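Laccase (PDB 3SQR) oxidises phenolic substrates such as hydroquinones with the reduction of dioxygen to water, using copper ions, and probably serves in lignin degradation. Local coordinates at residues Asn57-Thr62 and Asp291-Val296; His126-Leu131 and Phe157-Tyr162. One frame throughout, in Å; residues are numbered along the deposited sequence.

Contact 1. Residues Asn57-Thr62 and Asp291-Val296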
loop_
_atom_site.group_PDB
_atom_site.type_symbol
_atom_site.label_atom_id
_atom_site.label_comp_id
_atom_site.label_asym_id
_atom_site.label_seq_id
_atom_site.Cartn_x
_atom_site.Cartn_y
_atom_site.Cartn_z
ATOM N N ASN A 57 -6.964 -22.307 4.400
ATOM C CA ASN A 57 -5.765 -21.623 4.822
ATOM C C ASN A 57 -4.930 -21.293 3.597
ATOM O O ASN A 57 -4.172 -22.097 3.119
ATOM C CB ASN A 57 -4.952 -22.429 5.844
ATOM C CG ASN A 57 -3.773 -21.629 6.394
ATOM O OD1 ASN A 57 -3.223 -20.830 5.679
ATOM N ND2 ASN A 57 -3.346 -21.884 7.629
ATOM N N TRP A 58 -5.087 -20.062 3.084
ATOM C CA TRP A 58 -4.392 -19.647 1.886
ATOM C C TRP A 58 -2.904 -19.430 2.032
ATOM O O TRP A 58 -2.240 -19.267 1.032
ATOM C CB TRP A 58 -5.045 -18.405 1.269
ATOM C CG TRP A 58 -4.812 -17.173 2.102
ATOM C CD1 TRP A 58 -3.809 -16.280 1.944
ATOM C CD2 TRP A 58 -5.624 -16.685 3.178
ATOM N NE1 TRP A 58 -3.909 -15.274 2.870
ATOM C CE2 TRP A 58 -5.041 -15.479 3.620
ATOM C CE3 TRP A 58 -6.792 -17.140 3.800
ATOM C CZ2 TRP A 58 -5.555 -14.746 4.680
ATOM C CZ3 TRP A 58 -7.308 -16.403 4.858
ATOM C CH2 TRP A 58 -6.687 -15.210 5.275
ATOM N N TYR A 59 -2.390 -19.447 3.276
ATOM C CA TYR A 59 -0.965 -19.449 3.477
ATOM C C TYR A 59 -0.389 -20.814 3.118
ATOM O O TYR A 59 0.821 -20.884 2.895
ATOM C CB TYR A 59 -0.564 -19.095 4.926
ATOM C CG TYR A 59 -1.090 -17.740 5.355
ATOM C CD1 TYR A 59 -0.429 -16.591 4.994
ATOM C CD2 TYR A 59 -2.303 -17.640 6.051
ATOM C CE1 TYR A 59 -0.927 -15.325 5.342
ATOM C CE2 TYR A 59 -2.810 -16.435 6.401
ATOM C CZ TYR A 59 -2.134 -15.266 6.043
ATOM O OH TYR A 59 -2.737 -14.061 6.403
ATOM N N ASP A 60 -1.208 -21.854 3.237
ATOM C CA ASP A 60 -0.759 -23.221 3.078
ATOM C C ASP A 60 -1.264 -23.896 1.831
ATOM O O ASP A 60 -0.633 -24.841 1.384
ATOM C CB ASP A 60 -1.199 -24.047 4.293
ATOM C CG ASP A 60 -0.532 -23.604 5.596
ATOM O OD1 ASP A 60 0.508 -22.881 5.583
ATOM O OD2 ASP A 60 -1.073 -24.000 6.657
ATOM N N VAL A 61 -2.424 -23.467 1.305
ATOM C CA VAL A 61 -3.173 -24.145 0.216
ATOM C C VAL A 61 -3.468 -23.101 -0.860
ATOM O O VAL A 61 -3.851 -21.994 -0.500
ATOM C CB VAL A 61 -4.503 -24.709 0.787
ATOM C CG1 VAL A 61 -5.428 -25.248 -0.299
ATOM C CG2 VAL A 61 -4.194 -25.843 1.808
ATOM N N THR A 62 -3.302 -23.449 -2.136
ATOM C CA THR A 62 -3.575 -22.529 -3.204
ATOM C C THR A 62 -4.335 -23.239 -4.289
ATOM O O THR A 62 -3.877 -24.289 -4.791
ATOM C CB THR A 62 -2.270 -22.006 -3.826
ATOM O OG1 THR A 62 -1.392 -21.492 -2.812
ATOM C CG2 THR A 62 -2.535 -20.903 -4.900
ATOM N N ASP A 291 -6.662 -5.260 4.299
ATOM C CA ASP A 291 -5.643 -5.637 3.351
ATOM C C ASP A 291 -6.039 -6.916 2.612
ATOM O O ASP A 291 -7.087 -6.905 2.011
ATOM C CB ASP A 291 -4.312 -5.721 4.117
ATOM C CG ASP A 291 -3.935 -4.376 4.758
ATOM O OD1 ASP A 291 -4.623 -3.347 4.519
ATOM O OD2 ASP A 291 -2.914 -4.346 5.510
ATOM N N LEU A 292 -5.207 -7.986 2.592
ATOM C CA LEU A 292 -5.554 -9.237 1.903
ATOM C C LEU A 292 -5.966 -10.349 2.861
ATOM O O LEU A 292 -5.831 -11.529 2.552
ATOM C CB LEU A 292 -4.441 -9.700 0.959
ATOM C CG LEU A 292 -4.226 -8.798 -0.263
ATOM C CD1 LEU A 292 -2.715 -8.908 -0.784
ATOM C CD2 LEU A 292 -5.152 -9.182 -1.364
ATOM N N VAL A 293 -6.611 -9.920 3.938
ATOM C CA VAL A 293 -7.102 -10.874 4.968
ATOM C C VAL A 293 -8.566 -10.601 5.273
ATOM O O VAL A 293 -8.938 -9.563 5.855
ATOM C CB VAL A 293 -6.298 -10.696 6.201
ATOM C CG1 VAL A 293 -6.751 -11.654 7.347
ATOM C CG2 VAL A 293 -4.754 -10.896 5.928
ATOM N N PRO A 294 -9.401 -11.564 4.929
ATOM C CA PRO A 294 -10.793 -11.490 5.297
ATOM C C PRO A 294 -10.988 -11.506 6.810
ATOM O O PRO A 294 -10.308 -12.218 7.527
ATOM C CB PRO A 294 -11.354 -12.751 4.627
ATOM C CG PRO A 294 -10.493 -12.991 3.501
ATOM C CD PRO A 294 -9.172 -12.730 4.057
ATOM N N ILE A 295 -11.911 -10.668 7.295
ATOM C CA ILE A 295 -12.146 -10.537 8.720
ATOM C C ILE A 295 -13.607 -10.861 9.000
ATOM O O ILE A 295 -14.429 -10.849 8.122
ATOM C CB ILE A 295 -11.811 -9.127 9.285
ATOM C CG1 ILE A 295 -12.657 -8.035 8.651
ATOM C CG2 ILE A 295 -10.269 -8.782 9.046
ATOM C CD1 ILE A 295 -12.601 -6.653 9.411
ATOM N N VAL A 296 -13.861 -11.212 10.247
ATOM C CA VAL A 296 -15.246 -11.325 10.721
ATOM C C VAL A 296 -15.912 -9.981 10.502
ATOM O O VAL A 296 -15.435 -8.980 11.011
ATOM C CB VAL A 296 -15.234 -11.713 12.194
ATOM C CG1 VAL A 296 -16.726 -11.803 12.747
ATOM C CG2 VAL A 296 -14.537 -12.996 12.297
HETATM O O HOH W 1 -3.080 -12.497 2.698
#
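Strand 293-300 of the second cupredoxin domain meets, at its start, the loop that precedes strand 67-79, and Trp58 and Tyr59 of that loop do the touching. Trp58 points its six-membered ring at the strand, with chi1 at 71° setting CG between the backbone N and the carbonyl carbon. Its CH2 meets Pro294 CD tip to tip at 3.7 Å, while Val293 CG1 lies at the ring edge, near its plane, 4.1 Å from the same CH2. Tyr59 comes alongside: its CE2 sits 3.5 Å above one face of the indole, toward the rim, and its OH reaches Val293 CG2 at 3.8 Å. That hydroxyl is hydrogen-bonded to Asp471 and Arg498. At the base of the pair, Asn57 OD1 accepts from Tyr59 N at 2.9 Å, an Asx turn that Asn suits because its short amide can fold back onto the backbone.

No direct hydrogen bond crosses between the segments. A water accepts a hydrogen bond from Trp58 NE1 at 2.9 Å and donates one to Leu292 O at 2.9 Å. Tryptophan thus serves both needs, a broad apolar ring against Val293 and Pro294 and one N-H for the water, so these two segments are joined by van der Waals packing and one bridging water.

Contact 2. Residues His126-Leu131 and Phe157-Tyr162. With CU (copper (II) ion), chain F.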
loop_
_atom_site.group_PDB
_atom_site.type_symbol
_atom_site.label_atom_id
_atom_site.label_comp_id
_atom_site.label_asym_id
_atom_site.label_seq_id
_atom_site.Cartn_x
_atom_site.Cartn_y
_atom_site.Cartn_z
ATOM N N HIS A 126 1.574 -4.811 -4.047
ATOM C CA HIS A 126 1.470 -4.550 -2.641
ATOM C C HIS A 126 0.795 -5.690 -1.895
ATOM O O HIS A 126 -0.319 -6.073 -2.148
ATOM C CB HIS A 126 0.874 -3.162 -2.359
ATOM C CG HIS A 126 0.868 -2.842 -0.922
ATOM N ND1 HIS A 126 1.493 -1.748 -0.403
ATOM C CD2 HIS A 126 0.244 -3.454 0.112
ATOM C CE1 HIS A 126 1.286 -1.707 0.895
ATOM N NE2 HIS A 126 0.564 -2.756 1.245
ATOM N N GLY A 127 1.475 -6.147 -0.853
ATOM C CA GLY A 127 0.959 -7.153 0.028
ATOM C C GLY A 127 1.047 -8.557 -0.545
ATOM O O GLY A 127 0.650 -9.511 0.121
ATOM N N ILE A 128 1.600 -8.682 -1.746
ATOM C CA ILE A 128 1.708 -9.959 -2.379
ATOM C C ILE A 128 2.865 -10.693 -1.734
ATOM O O ILE A 128 3.963 -10.213 -1.744
ATOM C CB ILE A 128 1.852 -9.853 -3.934
ATOM C CG1 ILE A 128 0.561 -9.208 -4.521
ATOM C CG2 ILE A 128 1.980 -11.242 -4.571
ATOM C CD1 ILE A 128 -0.787 -9.977 -4.254
ATOM N N ARG A 129 2.611 -11.919 -1.327
ATOM C CA ARG A 129 3.562 -12.634 -0.472
ATOM C C ARG A 129 4.884 -12.930 -1.178
ATOM O O ARG A 129 5.917 -12.916 -0.542
ATOM C CB ARG A 129 2.898 -13.913 -0.047
ATOM C CG ARG A 129 3.617 -14.623 0.999
ATOM C CD ARG A 129 2.950 -15.941 1.235
ATOM N NE ARG A 129 3.510 -16.637 2.400
ATOM C CZ ARG A 129 3.058 -17.827 2.816
ATOM N NH1 ARG A 129 2.125 -18.424 2.143
ATOM N NH2 ARG A 129 3.512 -18.381 3.922
ATOM N N GLN A 130 4.821 -13.220 -2.490
ATOM C CA GLN A 130 5.955 -13.594 -3.297
ATOM C C GLN A 130 6.732 -14.769 -2.721
ATOM O O GLN A 130 7.941 -14.813 -2.839
ATOM C CB GLN A 130 6.921 -12.402 -3.460
ATOM C CG GLN A 130 6.256 -11.131 -4.067
ATOM C CD GLN A 130 5.904 -11.276 -5.518
ATOM O OE1 GLN A 130 6.155 -12.311 -6.144
ATOM N NE2 GLN A 130 5.318 -10.226 -6.087
ATOM N N LEU A 131 6.024 -15.725 -2.196
ATOM C CA LEU A 131 6.647 -17.012 -1.776
ATOM C C LEU A 131 7.343 -17.676 -2.957
ATOM O O LEU A 131 6.720 -18.004 -3.977
ATOM C CB LEU A 131 5.593 -17.890 -1.135
ATOM C CG LEU A 131 6.010 -19.245 -0.589
ATOM C CD1 LEU A 131 7.074 -19.064 0.405
ATOM C CD2 LEU A 131 4.751 -19.950 0.015
ATOM N N PHE A 157 4.564 -14.162 -10.835
ATOM C CA PHE A 157 4.280 -14.619 -9.560
ATOM C C PHE A 157 2.905 -15.204 -9.549
ATOM O O PHE A 157 2.120 -14.904 -10.445
ATOM C CB PHE A 157 4.423 -13.554 -8.469
ATOM C CG PHE A 157 3.641 -12.314 -8.715
ATOM C CD1 PHE A 157 4.185 -11.277 -9.439
ATOM C CD2 PHE A 157 2.340 -12.171 -8.249
ATOM C CE1 PHE A 157 3.494 -10.091 -9.656
ATOM C CE2 PHE A 157 1.644 -10.963 -8.498
ATOM C CZ PHE A 157 2.263 -9.915 -9.191
ATOM N N GLN A 158 2.705 -16.122 -8.633
ATOM C CA GLN A 158 1.377 -16.616 -8.346
ATOM C C GLN A 158 0.683 -15.774 -7.325
ATOM O O GLN A 158 1.267 -15.345 -6.309
ATOM C CB GLN A 158 1.393 -18.080 -7.851
ATOM C CG GLN A 158 0.062 -18.737 -7.834
ATOM C CD GLN A 158 0.161 -20.216 -7.541
ATOM O OE1 GLN A 158 1.108 -20.646 -6.865
ATOM N NE2 GLN A 158 -0.841 -21.010 -8.014
ATOM N N VAL A 159 -0.654 -15.657 -7.470
ATOM C CA VAL A 159 -1.362 -15.009 -6.385
ATOM C C VAL A 159 -1.945 -16.095 -5.494
ATOM O O VAL A 159 -2.782 -16.921 -5.907
ATOM C CB VAL A 159 -2.432 -14.004 -6.846
ATOM C CG1 VAL A 159 -1.752 -12.717 -7.381
ATOM C CG2 VAL A 159 -3.404 -14.618 -7.959
ATOM N N THR A 160 -1.409 -16.156 -4.291
ATOM C CA THR A 160 -1.769 -17.201 -3.342
ATOM C C THR A 160 -2.623 -16.572 -2.222
ATOM O O THR A 160 -2.699 -17.043 -1.102
ATOM C CB THR A 160 -0.480 -17.816 -2.766
ATOM O OG1 THR A 160 0.256 -16.805 -2.058
ATOM C CG2 THR A 160 0.384 -18.329 -3.893
ATOM N N GLN A 161 -3.225 -15.431 -2.561
ATOM C CA GLN A 161 -3.997 -14.595 -1.674
ATOM C C GLN A 161 -5.160 -14.073 -2.544
ATOM O O GLN A 161 -5.078 -14.074 -3.774
ATOM C CB GLN A 161 -3.200 -13.374 -1.179
ATOM C CG GLN A 161 -2.058 -13.729 -0.305
ATOM C CD GLN A 161 -1.061 -12.637 -0.287
ATOM O OE1 GLN A 161 -0.221 -12.524 -1.236
ATOM N NE2 GLN A 161 -1.100 -11.831 0.758
ATOM N N TYR A 162 -6.197 -13.602 -1.866
ATOM C CA TYR A 162 -7.366 -13.027 -2.525
ATOM C C TYR A 162 -7.827 -11.798 -1.778
ATOM O O TYR A 162 -7.671 -11.661 -0.562
ATOM C CB TYR A 162 -8.472 -14.074 -2.750
ATOM C CG TYR A 162 -8.956 -14.699 -1.489
ATOM C CD1 TYR A 162 -10.012 -14.121 -0.763
ATOM C CD2 TYR A 162 -8.327 -15.826 -0.966
ATOM C CE1 TYR A 162 -10.420 -14.685 0.452
ATOM C CE2 TYR A 162 -8.709 -16.369 0.232
ATOM C CZ TYR A 162 -9.766 -15.806 0.940
ATOM O OH TYR A 162 -10.209 -16.344 2.113
HETATM CU CU CU F . 2.691 -0.333 -1.087
HETATM O O HOH W 2 -0.102 -17.255 0.648
HETATM O O HOH W 3 2.737 -14.388 -4.264
HETATM O O HOH W 4 2.931 -16.561 -2.575
#
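Gln161 turns its CG anti to the carbonyl carbon (chi1 -66°) and runs on extended beyond CG, which carries its amide across to the backbone of Gly127 and Arg129. There both ends of the amide are used: NE2 donates to Gly127 O at 3.0 Å, and that oxygen lies close to the amide plane of Gln161, while OE1 accepts from Arg129 N at 2.9 Å, with the donor tilted out of the carbonyl plane. Glutamine suits the place because one flat group offers a donor and an acceptor together, and the two bonds fix the rotation of the amide. Gly127 has a positive phi, a backbone shape that glycine adopts easily.

On the other flank, Gln130 is bent at chi2 (-70°), which turns CD back toward Phe157. NE2 lies 3.7 Å above one face of the ring, toward the rim, with amide and ring planes 76° apart, while OE1 comes to 3.2 Å from Phe157 CB and is held by Ser133. Ile128 CG2 packs against Phe157 CD2 at 3.8 Å, a branched apolar group suited to the buried side facing Leu183 and Ile185.

This is the first cupredoxin domain, where His126, next to strand 123-125, binds the copper ion through ND1 at 2.0 Å; His168 and His527 complete the site, consistent with a type 3 position. His126 NE2 is hydrogen-bonded to Asp500 OD1.

Waters bridge the two segments. Thr160 OG1 is bonded to two of them, one accepting from Arg129 NH1, the other from Leu131 N. Arg129 NH1 is also hydrogen-bonded to Tyr59 O, and NH2 forms a salt bridge with Asp517. A third water accepts from Gln130 N and donates to Gln158 O at 2.7 Å.

Overall arrangement
From the N terminus, the chain passes through 57-62, in the loop ahead of strand 67-79, then builds the first cupredoxin domain. There 157-162 comes back to 126-131, and contact 2 closes a short loop, tying the end of strand 152-158, in one sheet of that domain, to the loop after strand 123-125, in the other. Much later, 291-296 returns to 57-62 and contact 1 closes a loop of over two hundred residues, inside which contact 2 is nested. The centres lie about 11 Å apart and the two contacts touch, through a probable hydrogen bond from Arg129 to Tyr59 O and packing of Pro294 on Tyr162. Contact 1 joins the N-terminal approach to the second domain.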